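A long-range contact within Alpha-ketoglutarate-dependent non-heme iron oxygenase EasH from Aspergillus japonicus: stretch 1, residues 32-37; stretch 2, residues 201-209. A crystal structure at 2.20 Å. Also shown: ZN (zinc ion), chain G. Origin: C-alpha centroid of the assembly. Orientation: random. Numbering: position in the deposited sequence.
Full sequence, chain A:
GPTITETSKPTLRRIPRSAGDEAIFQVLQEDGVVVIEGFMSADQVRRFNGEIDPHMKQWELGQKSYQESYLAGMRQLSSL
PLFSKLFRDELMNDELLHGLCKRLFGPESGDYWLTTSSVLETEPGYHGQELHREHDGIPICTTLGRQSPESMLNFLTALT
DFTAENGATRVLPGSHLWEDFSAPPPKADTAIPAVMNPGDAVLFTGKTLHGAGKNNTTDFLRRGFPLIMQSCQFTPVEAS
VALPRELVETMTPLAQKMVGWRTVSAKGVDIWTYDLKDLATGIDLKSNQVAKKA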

# COMPACT_ATOMS: atom_id res chain seq x y z
N GLY A 32 21.79 2.08 12.25
CA GLY A 32 20.50 2.60 11.81
C GLY A 32 20.56 3.87 10.98
O GLY A 32 19.52 4.36 10.52
N VAL A 33 21.76 4.39 10.78
CA VAL A 33 21.96 5.66 10.13
C VAL A 33 23.43 5.76 9.74
O VAL A 33 24.31 5.35 10.51
N VAL A 34 23.69 6.26 8.54
CA VAL A 34 25.06 6.52 8.06
C VAL A 34 25.05 7.71 7.10
O VAL A 34 24.09 7.89 6.37
N VAL A 35 26.11 8.51 7.12
CA VAL A 35 26.29 9.57 6.12
C VAL A 35 27.01 9.01 4.88
O VAL A 35 28.10 8.44 4.97
N ILE A 36 26.36 9.14 3.72
CA ILE A 36 26.96 8.82 2.43
C ILE A 36 27.58 10.09 1.85
O ILE A 36 26.86 11.00 1.44
N GLU A 37 28.91 10.14 1.81
CA GLU A 37 29.62 11.26 1.18
C GLU A 37 29.47 11.14 -0.33
O GLU A 37 29.75 10.09 -0.91
N ALA A 201 24.51 12.76 1.72
CA ALA A 201 23.17 12.35 2.13
C ALA A 201 23.26 11.63 3.44
O ALA A 201 24.21 10.88 3.66
N VAL A 202 22.31 11.88 4.34
CA VAL A 202 22.21 11.08 5.55
C VAL A 202 21.16 9.99 5.27
O VAL A 202 20.05 10.28 4.82
N LEU A 203 21.56 8.73 5.48
CA LEU A 203 20.74 7.56 5.17
C LEU A 203 20.27 6.91 6.47
O LEU A 203 21.11 6.54 7.29
N PHE A 204 18.96 6.77 6.66
CA PHE A 204 18.42 6.10 7.86
C PHE A 204 17.16 5.29 7.56
O PHE A 204 16.41 5.60 6.64
N THR A 205 16.96 4.21 8.32
CA THR A 205 15.76 3.40 8.21
C THR A 205 14.60 4.10 8.91
O THR A 205 14.81 5.03 9.68
N GLY A 206 13.40 3.58 8.70
CA GLY A 206 12.20 4.08 9.36
C GLY A 206 12.15 3.77 10.85
O GLY A 206 11.18 4.15 11.49
N LYS A 207 13.15 3.07 11.38
CA LYS A 207 13.21 2.71 12.78
C LYS A 207 14.14 3.58 13.59
O LYS A 207 14.21 3.42 14.78
N THR A 208 14.83 4.51 12.95
CA THR A 208 15.83 5.34 13.60
C THR A 208 15.25 6.71 13.94
O THR A 208 14.66 7.37 13.07
N LEU A 209 15.42 7.12 15.20
CA LEU A 209 14.95 8.41 15.68
C LEU A 209 15.74 9.53 15.03
O LEU A 209 16.96 9.50 15.00

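Two antiparallel strands, 33-37 and 201-205, pair so that side chains alternate between the faces of the sheet, and each face receives its own apolar cluster. On one face Val33, Val35, Val202 and Phe204 meet. Val33 (p) sets its CG2 3.7 Å from CG2 of Val202 (p) and 3.9 Å from CB of Phe204; Val35 (t) brings its CG2 to 4.2 Å from that same Val202 CG2. Phe204 (p, chi2 89°) starts on this face, but its ring leads away from the first strand, so mainly its base packs here. The other face carries Val34, Ile36, Ala201 and Leu203. Val34 (p) rests CG1 4.1 Å from CB of Leu203 (t, p), while Ile36 (m, t) extends CD1 to within 4.0 Å of Leu203 CD2; small Ala201 sits opposite Ile36 in the register. Beta-branched residues dominate the first strand, and backbone hydrogen bonds fix the register, as in Val34 N to Leu203 O at 2.9 Å.

Polarity enters at the turn. Thr208 (m) points toward Gly32 and donates from OG1 to Gly32 O at 2.7 Å. Gly32 has positive phi, and a CB there would clash with Thr208 OG1. Thr205 OG1 accepts from Lys207 N at 3.1 Å, bracing the turn. At the far end, Glu37 points away, its OE1 binding zinc at 2.0 Å alongside a water.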

# COMPACT_ATOMS: atom_id res chain seq x y z
CB VAL A 33 21.52 6.85 11.05
CG1 VAL A 33 22.29 6.88 12.37
CG2 VAL A 33 21.67 8.18 10.32
CB VAL A 34 25.66 5.26 7.37
CG1 VAL A 34 24.79 4.78 6.22
CG2 VAL A 34 27.08 5.49 6.88
CB VAL A 35 27.06 10.77 6.70
CG1 VAL A 35 27.34 11.81 5.62
CG2 VAL A 35 26.30 11.39 7.88
CB ILE A 36 25.95 8.23 1.42
CG1 ILE A 36 25.17 7.06 2.03
CG2 ILE A 36 26.65 7.75 0.17
CD1 ILE A 36 24.11 6.46 1.12
CB GLU A 37 31.11 11.29 1.55
CG GLU A 37 31.40 11.66 2.99
CD GLU A 37 30.97 13.07 3.37
OE1 GLU A 37 31.08 13.98 2.53
OE2 GLU A 37 30.52 13.26 4.51
CB ALA A 201 22.55 11.45 1.10
CB VAL A 202 21.97 11.91 6.84
CG1 VAL A 202 20.61 12.60 6.88
CG2 VAL A 202 22.13 11.03 8.07
CB LEU A 203 21.57 6.54 4.38
CG LEU A 203 20.79 5.32 3.89
CD1 LEU A 203 19.86 5.72 2.76
CD2 LEU A 203 21.73 4.20 3.47
CB PHE A 204 18.19 7.09 9.00
CG PHE A 204 17.36 8.29 8.64
CD1 PHE A 204 15.97 8.26 8.77
CD2 PHE A 204 17.96 9.46 8.19
CE1 PHE A 204 15.20 9.37 8.45
CE2 PHE A 204 17.18 10.58 7.86
CZ PHE A 204 15.81 10.54 8.00
CB THR A 205 15.91 2.03 8.89
OG1 THR A 205 15.92 2.19 10.32
CG2 THR A 205 17.19 1.28 8.36
CB LYS A 207 13.63 1.25 12.89
CG LYS A 207 12.62 0.32 12.26
CD LYS A 207 13.07 -1.12 12.30
CE LYS A 207 12.46 -1.90 13.40
NZ LYS A 207 12.67 -3.35 13.17
CB THR A 208 17.05 5.49 12.68
OG1 THR A 208 17.59 4.18 12.38
CG2 THR A 208 18.12 6.35 13.31
CB LEU A 209 15.09 8.54 17.21
CG LEU A 209 14.05 7.79 18.04
CD1 LEU A 209 14.49 7.71 19.49
CD2 LEU A 209 12.66 8.43 17.93
ZN ZN G . 31.02 15.78 3.36
O HOH W 1 31.44 16.65 1.62